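Local coordinates for DUF1881 domain-containing protein (PDB 5Z6D) that is an abundant perithecial protein whose betagamma-crystallin domain carries a calcium-binding site rendered inoperative by its interface with an Ig-like domain, at residues Pro7-Phe12 against Thr24-Gln29; Ser36-Tyr41 against Ala72-Ile77; Ile93-Lys98 against Gly131-Met136; Asp105-Leu110 against Val149-Ser154. The protein carries 1 engineered substitution. All blocks are in the same frame, centred on the assembly; numbering follows the deposited sequence.

Overall arrangement
The two domains of this protein each contribute two contacts. Interactions 1 and 2 lie in the betagamma-crystallin domain, with centres about 16 Å apart, and they touch through aromatic residues: Tyr25 OH and Tyr41 OH are 2.6 Å apart, a probable hydrogen bond, while Phe12 packs on Tyr41 and Ile74. Interaction 2 includes Asp39, a calcium ligand whose ion is absent from this chain. Interactions 3 and 4, about 18 Å between centres, lie in the two facing sheets of the Ig-like domain, which meet where the Phe97 ring packs on residues 108-110. Residues 131-136 face the crystallin domain, with the Leu132 side chain about 8 Å from that of calcium ligand Gln56.

Interaction 1. Residues Pro7-Phe12 against Thr24-Gln29; sequences PTKVIF and TYAVGQ
The Phe12 ring receives Tyr25 at its edge, on the first beta hairpin of the betagamma-crystallin domain, strands 9-13 and 23-26: CD2 of Tyr25 comes to 3.6 Å from CD2 of Phe12, near the plane of the Phe12 ring. The two planes stand 79° apart and the approach to Tyr25 is oblique. Beyond this pair, Tyr41 stacks on Phe12, and Phe83 meets both rings, edge-to-face in the case of Tyr25. On the face of the hairpin that carries Tyr25, Val10 brings CG2 to 4.0 Å from Tyr25 CB and continues the apolar layer to Val85 of the other sheet. Val10 and Tyr25 form a hydrogen-bonded antiparallel pair with two bonds of 2.9 Å, Val10 N to Tyr25 O and Tyr25 N to Val10 O. Lys9, Ile11, Thr24 and Ala26 occupy the opposite face. There the Lys9 chain bends at chi2 (65°), so that its CE rests 3.6 Å from Ala26 CB and its NZ bonds Thr8 OG1. A type II turn follows from Ala26, closed by Gln29 N donating to Ala26 O at 3.0 Å; Ala26 N separately donates to Gln29 OE1 at 2.9 Å, from above the carbonyl plane.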
# COMPACT_ATOMS: atom_id res chain seq x y z
N PRO A 7 -15.96 -0.30 -18.44
CA PRO A 7 -14.52 -0.14 -18.23
C PRO A 7 -14.13 0.65 -16.98
O PRO A 7 -12.99 0.54 -16.54
CB PRO A 7 -14.07 0.62 -19.48
CG PRO A 7 -15.13 0.39 -20.49
CD PRO A 7 -16.40 0.30 -19.71
N THR A 8 -15.05 1.41 -16.40
CA THR A 8 -14.74 2.16 -15.19
C THR A 8 -15.47 1.56 -13.99
O THR A 8 -15.67 2.21 -12.97
CB THR A 8 -15.10 3.64 -15.34
OG1 THR A 8 -16.47 3.76 -15.71
CG2 THR A 8 -14.24 4.28 -16.43
N LYS A 9 -15.89 0.31 -14.13
CA LYS A 9 -16.60 -0.38 -13.07
C LYS A 9 -15.87 -1.68 -12.73
O LYS A 9 -15.00 -2.10 -13.48
CB LYS A 9 -18.06 -0.66 -13.47
CG LYS A 9 -19.04 0.49 -13.18
CD LYS A 9 -18.74 1.74 -14.01
CE LYS A 9 -19.32 2.99 -13.37
NZ LYS A 9 -18.70 4.24 -13.88
N VAL A 10 -16.20 -2.26 -11.59
CA VAL A 10 -15.75 -3.60 -11.25
C VAL A 10 -16.97 -4.30 -10.68
O VAL A 10 -17.87 -3.66 -10.13
CB VAL A 10 -14.55 -3.61 -10.23
CG1 VAL A 10 -13.37 -2.79 -10.76
CG2 VAL A 10 -14.99 -3.13 -8.85
N ILE A 11 -17.04 -5.62 -10.85
CA ILE A 11 -18.14 -6.34 -10.26
C ILE A 11 -17.60 -7.42 -9.36
O ILE A 11 -16.79 -8.25 -9.78
CB ILE A 11 -19.06 -6.99 -11.32
CG1 ILE A 11 -19.46 -5.98 -12.40
CG2 ILE A 11 -20.28 -7.59 -10.64
CD1 ILE A 11 -20.45 -6.52 -13.40
N PHE A 12 -18.04 -7.39 -8.11
CA PHE A 12 -17.66 -8.43 -7.16
C PHE A 12 -18.73 -9.50 -7.13
O PHE A 12 -19.92 -9.22 -7.07
CB PHE A 12 -17.45 -7.85 -5.77
CG PHE A 12 -16.11 -7.19 -5.59
CD1 PHE A 12 -15.00 -7.94 -5.27
CD2 PHE A 12 -15.98 -5.81 -5.72
CE1 PHE A 12 -13.76 -7.32 -5.10
CE2 PHE A 12 -14.76 -5.18 -5.55
CZ PHE A 12 -13.65 -5.93 -5.23
N THR A 24 -21.92 -4.26 -8.25
CA THR A 24 -21.11 -3.37 -9.08
C THR A 24 -20.60 -2.16 -8.29
O THR A 24 -21.34 -1.57 -7.50
CB THR A 24 -21.91 -2.90 -10.30
OG1 THR A 24 -22.40 -4.04 -11.02
CG2 THR A 24 -21.06 -2.05 -11.23
N TYR A 25 -19.34 -1.80 -8.52
CA TYR A 25 -18.71 -0.64 -7.89
C TYR A 25 -18.00 0.25 -8.92
O TYR A 25 -17.42 -0.25 -9.89
CB TYR A 25 -17.72 -1.09 -6.80
CG TYR A 25 -18.36 -1.84 -5.64
CD1 TYR A 25 -18.76 -1.17 -4.49
CD2 TYR A 25 -18.54 -3.22 -5.70
CE1 TYR A 25 -19.33 -1.85 -3.43
CE2 TYR A 25 -19.11 -3.92 -4.64
CZ TYR A 25 -19.52 -3.23 -3.52
OH TYR A 25 -20.07 -3.92 -2.47
N ALA A 26 -18.02 1.56 -8.71
CA ALA A 26 -17.45 2.50 -9.68
C ALA A 26 -16.14 3.10 -9.22
O ALA A 26 -15.86 3.14 -8.03
CB ALA A 26 -18.46 3.62 -9.97
N VAL A 27 -15.35 3.60 -10.17
CA VAL A 27 -14.13 4.33 -9.86
C VAL A 27 -14.46 5.47 -8.91
O VAL A 27 -15.45 6.19 -9.11
CB VAL A 27 -13.46 4.86 -11.12
CG1 VAL A 27 -12.40 5.88 -10.77
CG2 VAL A 27 -12.85 3.68 -11.89
N GLY A 28 -13.66 5.62 -7.86
CA GLY A 28 -13.95 6.59 -6.81
C GLY A 28 -14.57 6.01 -5.55
O GLY A 28 -14.61 6.67 -4.51
N GLN A 29 -15.11 4.80 -5.62
CA GLN A 29 -15.70 4.19 -4.43
C GLN A 29 -14.66 3.58 -3.53
O GLN A 29 -13.75 2.87 -3.97
CB GLN A 29 -16.74 3.13 -4.79
CG GLN A 29 -18.08 3.71 -5.23
CD GLN A 29 -19.16 2.65 -5.30
OE1 GLN A 29 -19.54 2.20 -6.38
NE2 GLN A 29 -19.65 2.23 -4.15

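Interaction 2. Residues Ser36-Tyr41 against Ala72-Ile77; sequences SLNDKY and ADISDI
Asn38 sits in the 3-10 segment 37-39 of the betagamma-crystallin domain, and its side-chain amide sends one N-H across to the loop 72-77 and returns the other to its own loop. Its CB points toward loop 72-77, and CG is set anti to its own carbonyl carbon, beside the backbone N (chi1 -61°), which carries the amide to the carbonyls of that loop. From CG the group divides. OD1 passes 3.5 Å from Ile77 CG1 and lies 3.3 Å from Ser75 O, a meeting of two acceptors and not a bond. ND2 makes the polar link: it donates to Ile74 O at 2.7 Å along a bent path (136°), reaching that carbonyl from above its plane. The same nitrogen also donates to Tyr41 O at 3.2 Å, here almost straight along the C=O axis and in the amide plane, so the two bonds fix the rotation of the amide. Ile77 packs on the amide, while Ile74 CG1 lies near Tyr41 O; both isoleucines rest in turn on Trp67 of strand 64-67. The turn itself is tied by Leu37 O, which accepts from the backbone N of both Lys40 and Tyr41. Next to Asn38, Asp39, a calcium-site residue, makes no contact with loop 72-77; its OD2 takes the backbone N of Ser36. Across the contact Asp73 forms an Asx turn, and its OD1 is gripped twice, by Ser75 N at 3.0 Å on the anti lone pair and by Ser75 OG at 2.6 Å on the syn one.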
# COMPACT_ATOMS: atom_id res chain seq x y z
N SER A 36 -14.10 -9.47 6.62
CA SER A 36 -13.17 -9.45 5.50
C SER A 36 -13.98 -9.42 4.21
O SER A 36 -15.17 -9.71 4.22
CB SER A 36 -12.23 -10.65 5.53
OG SER A 36 -12.93 -11.82 5.13
N LEU A 37 -13.33 -9.06 3.12
CA LEU A 37 -14.03 -8.97 1.83
C LEU A 37 -14.63 -10.31 1.40
O LEU A 37 -15.65 -10.36 0.70
CB LEU A 37 -13.08 -8.44 0.77
CG LEU A 37 -12.71 -6.98 0.99
CD1 LEU A 37 -11.65 -6.54 -0.01
CD2 LEU A 37 -13.94 -6.11 0.89
N ASN A 38 -14.01 -11.40 1.84
CA ASN A 38 -14.45 -12.74 1.47
C ASN A 38 -15.74 -13.21 2.14
O ASN A 38 -16.26 -14.28 1.83
CB ASN A 38 -13.35 -13.74 1.79
CG ASN A 38 -12.09 -13.46 1.02
OD1 ASN A 38 -10.99 -13.59 1.55
ND2 ASN A 38 -12.24 -13.05 -0.23
N ASP A 39 -16.25 -12.42 3.07
CA ASP A 39 -17.51 -12.74 3.72
C ASP A 39 -18.66 -12.51 2.74
O ASP A 39 -19.77 -12.99 2.94
CB ASP A 39 -17.70 -11.92 5.00
CG ASP A 39 -16.62 -12.18 6.03
OD1 ASP A 39 -16.04 -13.28 6.02
OD2 ASP A 39 -16.35 -11.27 6.85
N LYS A 40 -18.36 -11.77 1.68
CA LYS A 40 -19.33 -11.51 0.63
C LYS A 40 -18.82 -12.00 -0.73
O LYS A 40 -19.58 -12.58 -1.50
CB LYS A 40 -19.66 -10.02 0.54
CG LYS A 40 -20.23 -9.40 1.80
CD LYS A 40 -19.14 -8.79 2.66
CE LYS A 40 -19.67 -8.31 4.00
NZ LYS A 40 -18.56 -7.99 4.94
N TYR A 41 -17.53 -11.79 -1.00
CA TYR A 41 -17.03 -11.90 -2.38
C TYR A 41 -15.94 -12.93 -2.59
O TYR A 41 -14.97 -13.01 -1.83
CB TYR A 41 -16.53 -10.54 -2.85
CG TYR A 41 -17.58 -9.48 -2.79
CD1 TYR A 41 -18.88 -9.73 -3.19
CD2 TYR A 41 -17.28 -8.21 -2.31
CE1 TYR A 41 -19.85 -8.76 -3.13
CE2 TYR A 41 -18.23 -7.23 -2.25
CZ TYR A 41 -19.52 -7.51 -2.66
OH TYR A 41 -20.48 -6.53 -2.61
N ALA A 72 -10.67 -14.89 -11.03
CA ALA A 72 -11.76 -15.85 -10.84
C ALA A 72 -11.82 -16.42 -9.42
O ALA A 72 -12.79 -17.08 -9.05
CB ALA A 72 -11.64 -16.99 -11.86
N ASP A 73 -10.79 -16.14 -8.61
CA ASP A 73 -10.75 -16.60 -7.23
C ASP A 73 -9.99 -15.64 -6.32
O ASP A 73 -8.76 -15.56 -6.39
CB ASP A 73 -10.09 -18.00 -7.18
CG ASP A 73 -10.30 -18.71 -5.85
OD1 ASP A 73 -10.74 -18.06 -4.87
OD2 ASP A 73 -10.03 -19.93 -5.78
N ILE A 74 -10.71 -14.91 -5.47
CA ILE A 74 -10.07 -14.07 -4.46
C ILE A 74 -10.40 -14.51 -3.03
O ILE A 74 -10.41 -13.70 -2.10
CB ILE A 74 -10.45 -12.58 -4.62
CG1 ILE A 74 -11.97 -12.37 -4.54
CG2 ILE A 74 -9.90 -12.04 -5.93
CD1 ILE A 74 -12.37 -10.90 -4.47
N SER A 75 -10.65 -15.80 -2.86
CA SER A 75 -11.03 -16.35 -1.56
C SER A 75 -9.88 -16.44 -0.55
O SER A 75 -10.11 -16.67 0.63
CB SER A 75 -11.64 -17.74 -1.75
OG SER A 75 -10.67 -18.62 -2.29
N ASP A 76 -8.64 -16.28 -1.03
CA ASP A 76 -7.46 -16.47 -0.19
C ASP A 76 -6.52 -15.27 -0.32
O ASP A 76 -5.51 -15.34 -1.01
CB ASP A 76 -6.73 -17.76 -0.59
CG ASP A 76 -5.70 -18.20 0.44
OD1 ASP A 76 -5.33 -17.39 1.31
OD2 ASP A 76 -5.26 -19.36 0.37
N ILE A 77 -6.85 -14.18 0.36
CA ILE A 77 -6.12 -12.94 0.13
C ILE A 77 -5.68 -12.31 1.43
O ILE A 77 -5.25 -11.16 1.46
CB ILE A 77 -6.99 -11.95 -0.65
CG1 ILE A 77 -8.33 -11.77 0.07
CG2 ILE A 77 -7.21 -12.46 -2.06
CD1 ILE A 77 -9.22 -10.65 -0.49

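Interaction 3. Residues Ile93-Lys98 against Gly131-Met136; sequences ISFLFK and GLVGIM
Packing is closest where Ile93, Phe95 and Val133 meet. Val133 CG2 sits over the centre of one face of the Phe95 ring, 4.0 Å from its centroid, a CH-pi contact almost on the ring normal. The same methyl touches Ile93 CG2 at 3.8 Å, so it is wedged between a flat and a branched group. Ile93 CD1 reaches Met136 CB at 4.0 Å. Val112 of the other sheet supports both Phe95 and Val133.

Contact thins toward the other end of strand 91-99. Leu96, Phe97 and Lys98 continue beyond the end of the pairing and touch nothing of residues 131-136, and Leu96 and Lys98 are partly exposed. Ile135 points away from Ile93, and together with Leu132 it lies on Ile53 and Trp55 of the crystallin domain. This edge strand therefore serves the interface between the two domains.

Phe95 and Gly131 exchange two hydrogen bonds, Phe95 N to Gly131 O (2.9 Å) and Gly131 N to Phe95 O (2.8 Å). Ile93 O instead accepts from two successive nitrogens, Val133 N at 2.7 Å and, weakly, Gly134 N at 3.2 Å: the signature of a classic beta bulge, here on an outer strand of an Ig-like sheet.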
# COMPACT_ATOMS: atom_id res chain seq x y z
N ILE A 93 1.20 3.11 -3.66
CA ILE A 93 2.51 3.39 -3.13
C ILE A 93 2.77 2.42 -1.99
O ILE A 93 1.98 2.36 -1.02
CB ILE A 93 2.65 4.84 -2.60
CG1 ILE A 93 2.21 5.85 -3.66
CG2 ILE A 93 4.09 5.13 -2.19
CD1 ILE A 93 2.17 7.29 -3.13
N SER A 94 3.88 1.69 -2.11
CA SER A 94 4.23 0.66 -1.13
C SER A 94 5.70 0.70 -0.70
O SER A 94 6.57 1.02 -1.50
CB SER A 94 3.89 -0.73 -1.68
OG SER A 94 4.65 -1.02 -2.83
N PHE A 95 5.93 0.39 0.57
CA PHE A 95 7.27 0.34 1.18
C PHE A 95 7.60 -1.06 1.70
O PHE A 95 6.70 -1.75 2.22
CB PHE A 95 7.38 1.27 2.39
CG PHE A 95 7.56 2.72 2.07
CD1 PHE A 95 7.84 3.17 0.80
CD2 PHE A 95 7.54 3.63 3.13
CE1 PHE A 95 8.02 4.52 0.56
CE2 PHE A 95 7.71 4.98 2.91
CZ PHE A 95 7.96 5.43 1.63
N LEU A 96 8.87 -1.44 1.62
CA LEU A 96 9.40 -2.59 2.37
C LEU A 96 10.59 -2.10 3.20
O LEU A 96 11.51 -1.49 2.67
CB LEU A 96 9.80 -3.72 1.42
CG LEU A 96 10.20 -5.06 2.05
CD1 LEU A 96 8.99 -5.69 2.73
CD2 LEU A 96 10.77 -5.99 1.00
N PHE A 97 10.56 -2.38 4.51
CA PHE A 97 11.54 -1.82 5.44
C PHE A 97 12.64 -2.81 5.77
O PHE A 97 12.38 -3.89 6.31
CB PHE A 97 10.83 -1.36 6.72
CG PHE A 97 11.73 -0.66 7.71
CD1 PHE A 97 12.70 0.24 7.28
CD2 PHE A 97 11.59 -0.87 9.08
CE1 PHE A 97 13.53 0.90 8.20
CE2 PHE A 97 12.42 -0.21 10.01
CZ PHE A 97 13.38 0.69 9.56
N LYS A 98 13.87 -2.42 5.45
CA LYS A 98 15.05 -3.25 5.68
C LYS A 98 16.01 -2.56 6.61
O LYS A 98 15.94 -1.34 6.82
CB LYS A 98 15.76 -3.60 4.36
CG LYS A 98 14.91 -4.41 3.38
CD LYS A 98 14.41 -5.70 4.01
CE LYS A 98 13.67 -6.57 3.00
NZ LYS A 98 12.96 -7.70 3.68
N GLY A 131 4.13 -2.93 2.43
CA GLY A 131 3.01 -2.27 3.04
C GLY A 131 2.51 -1.11 2.19
O GLY A 131 3.31 -0.32 1.68
N LEU A 132 1.20 -1.01 2.06
CA LEU A 132 0.56 0.06 1.31
C LEU A 132 0.62 1.34 2.14
O LEU A 132 0.07 1.39 3.24
CB LEU A 132 -0.88 -0.32 0.99
CG LEU A 132 -1.70 0.75 0.27
CD1 LEU A 132 -1.24 0.90 -1.18
CD2 LEU A 132 -3.20 0.45 0.36
N VAL A 133 1.30 2.36 1.62
CA VAL A 133 1.48 3.60 2.39
C VAL A 133 0.91 4.82 1.66
O VAL A 133 1.01 5.96 2.15
CB VAL A 133 2.98 3.86 2.73
CG1 VAL A 133 3.54 2.75 3.64
CG2 VAL A 133 3.82 3.99 1.46
N GLY A 134 0.28 4.60 0.51
CA GLY A 134 -0.43 5.71 -0.12
C GLY A 134 -1.08 5.30 -1.43
O GLY A 134 -0.78 4.22 -1.95
N ILE A 135 -1.98 6.13 -1.95
CA ILE A 135 -2.56 5.91 -3.27
C ILE A 135 -2.45 7.22 -4.02
O ILE A 135 -2.89 8.25 -3.52
CB ILE A 135 -4.03 5.45 -3.19
CG1 ILE A 135 -4.13 4.11 -2.45
CG2 ILE A 135 -4.65 5.34 -4.58
CD1 ILE A 135 -5.55 3.60 -2.21
N MET A 136 -1.85 7.20 -5.20
CA MET A 136 -1.67 8.43 -5.95
C MET A 136 -2.13 8.29 -7.38
O MET A 136 -1.57 7.51 -8.13
CB MET A 136 -0.21 8.87 -5.96
CG MET A 136 0.01 10.17 -6.73
SD MET A 136 1.68 10.83 -6.61
CE MET A 136 1.76 11.27 -4.86

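Interaction 4. Residues Asp105-Leu110 against Val149-Ser154; sequences DKQYSL and VRDEHS
Ser109 OG donates to Glu152 OE2 over only 2.5 Å, using the anti lone pair of the carboxylate. Glu152 gets there because its chain bends at chi2 (-78°), folding back over Ser109 so that OE2 also comes near Ser109 CB. Its own backbone N is held by Gln107 O at 2.7 Å, nearly along the C=O axis. Gln107 CG is anti to the backbone N (chi1 179°) and the chain stays extended, so that NE2 reaches Asp151 OD2 at 3.1 Å from above the carboxylate plane, while the oxygen lies in the plane of the amide. Over one face of the His153 ring lies Gln107 CG, 3.6 Å from its centroid in a CH-pi contact. Tyr108 brings CE1 to 3.5 Å from the same Asp151 OD2, and its OH bonds Asn203.

These side chains cluster at one end of two neighbouring antiparallel strands, 108-112 and 143-151, in the five-stranded sheet of the Ig-like domain: Tyr108, Ser109, Arg150 and Asp151 are on the strands, Gln107, Glu152 and His153 just beyond. Ser109 and Arg150 form the hydrogen-bonded pair; one residue along, on the other face, the non-hydrogen-bonded pair brings Leu110 CD1 to 3.9 Å from Val149 CG2.

Further out, Asp151 is held by the chain that follows it: OD1 accepts from Ser154 N, an Asx motif, with a weaker bond from His153 N. Gln107 OE1 takes the backbone N of Ala104, which fixes the other end of the amide. Arg150 runs extended to bond Gly155 O through NE. A water joins the two segments, donating to Asp105 O at 2.6 Å and lying 2.4 Å from His153 NE2.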
# COMPACT_ATOMS: atom_id res chain seq x y z
N ASP A 105 15.52 -9.47 13.42
CA ASP A 105 14.24 -9.28 12.75
C ASP A 105 13.29 -8.49 13.63
O ASP A 105 13.15 -8.78 14.82
CB ASP A 105 13.62 -10.63 12.40
CG ASP A 105 14.26 -11.26 11.21
OD1 ASP A 105 15.31 -10.74 10.76
OD2 ASP A 105 13.72 -12.28 10.72
N LYS A 106 12.67 -7.48 13.03
CA LYS A 106 11.69 -6.62 13.68
C LYS A 106 12.30 -5.78 14.80
O LYS A 106 11.58 -5.26 15.63
CB LYS A 106 10.51 -7.42 14.24
CG LYS A 106 9.87 -8.38 13.22
CD LYS A 106 8.57 -8.99 13.74
CE LYS A 106 7.47 -7.96 13.84
NZ LYS A 106 6.14 -8.58 14.09
N GLN A 107 13.62 -5.63 14.80
CA GLN A 107 14.24 -4.79 15.83
C GLN A 107 13.86 -3.33 15.64
O GLN A 107 13.72 -2.58 16.61
CB GLN A 107 15.76 -4.93 15.81
CG GLN A 107 16.42 -4.05 16.87
CD GLN A 107 17.90 -4.32 17.03
OE1 GLN A 107 18.39 -5.41 16.73
NE2 GLN A 107 18.63 -3.33 17.53
N TYR A 108 13.68 -2.91 14.38
CA TYR A 108 13.33 -1.52 14.09
C TYR A 108 11.96 -1.45 13.47
O TYR A 108 11.53 -2.37 12.77
CB TYR A 108 14.36 -0.89 13.15
CG TYR A 108 15.75 -0.87 13.75
CD1 TYR A 108 16.09 0.07 14.70
CD2 TYR A 108 16.71 -1.82 13.38
CE1 TYR A 108 17.36 0.08 15.28
CE2 TYR A 108 17.97 -1.81 13.94
CZ TYR A 108 18.29 -0.85 14.90
OH TYR A 108 19.54 -0.83 15.46
N SER A 109 11.26 -0.36 13.76
CA SER A 109 9.98 -0.09 13.10
C SER A 109 10.02 1.22 12.36
O SER A 109 10.70 2.17 12.78
CB SER A 109 8.83 -0.09 14.12
OG SER A 109 8.99 0.93 15.11
N LEU A 110 9.30 1.23 11.24
CA LEU A 110 9.06 2.41 10.46
C LEU A 110 7.55 2.65 10.46
O LEU A 110 6.78 1.88 9.87
CB LEU A 110 9.59 2.23 9.05
CG LEU A 110 9.26 3.33 8.05
CD1 LEU A 110 9.95 4.62 8.44
CD2 LEU A 110 9.70 2.87 6.66
N VAL A 149 11.06 6.38 13.00
CA VAL A 149 11.93 5.22 13.02
C VAL A 149 12.34 4.94 14.45
O VAL A 149 13.01 5.78 15.09
CB VAL A 149 13.20 5.41 12.20
CG1 VAL A 149 14.01 4.10 12.19
CG2 VAL A 149 12.86 5.87 10.78
N ARG A 150 11.96 3.75 14.94
CA ARG A 150 12.17 3.42 16.34
C ARG A 150 12.92 2.11 16.50
O ARG A 150 12.72 1.18 15.72
CB ARG A 150 10.83 3.33 17.06
CG ARG A 150 10.93 3.38 18.55
CD ARG A 150 9.58 3.10 19.17
NE ARG A 150 9.60 3.26 20.63
CZ ARG A 150 8.59 2.93 21.43
NH1 ARG A 150 7.49 2.41 20.91
NH2 ARG A 150 8.69 3.12 22.74
N ASP A 151 13.78 2.02 17.51
CA ASP A 151 14.32 0.73 17.92
C ASP A 151 13.32 0.13 18.89
O ASP A 151 13.12 0.65 19.99
CB ASP A 151 15.71 0.88 18.57
CG ASP A 151 16.34 -0.47 18.96
OD1 ASP A 151 15.63 -1.35 19.50
OD2 ASP A 151 17.55 -0.64 18.73
N GLU A 152 12.68 -0.97 18.49
CA GLU A 152 11.58 -1.55 19.25
C GLU A 152 12.04 -2.24 20.52
O GLU A 152 11.27 -2.39 21.47
CB GLU A 152 10.81 -2.54 18.38
CG GLU A 152 10.01 -1.87 17.27
CD GLU A 152 8.73 -1.25 17.78
OE1 GLU A 152 8.07 -1.86 18.65
OE2 GLU A 152 8.37 -0.15 17.32
N HIS A 153 13.29 -2.69 20.53
CA HIS A 153 13.84 -3.34 21.71
C HIS A 153 14.04 -2.30 22.81
O HIS A 153 13.47 -2.42 23.90
CB HIS A 153 15.16 -4.03 21.39
CG HIS A 153 15.03 -5.14 20.40
ND1 HIS A 153 16.13 -5.79 19.87
CD2 HIS A 153 13.94 -5.72 19.84
CE1 HIS A 153 15.71 -6.72 19.02
NE2 HIS A 153 14.39 -6.70 18.99
N SER A 154 14.82 -1.28 22.49
CA SER A 154 15.18 -0.26 23.47
C SER A 154 14.06 0.76 23.67
O SER A 154 13.91 1.32 24.75
CB SER A 154 16.48 0.44 23.05
OG SER A 154 16.31 1.22 21.88
O HOH W 1 13.19 -8.04 17.34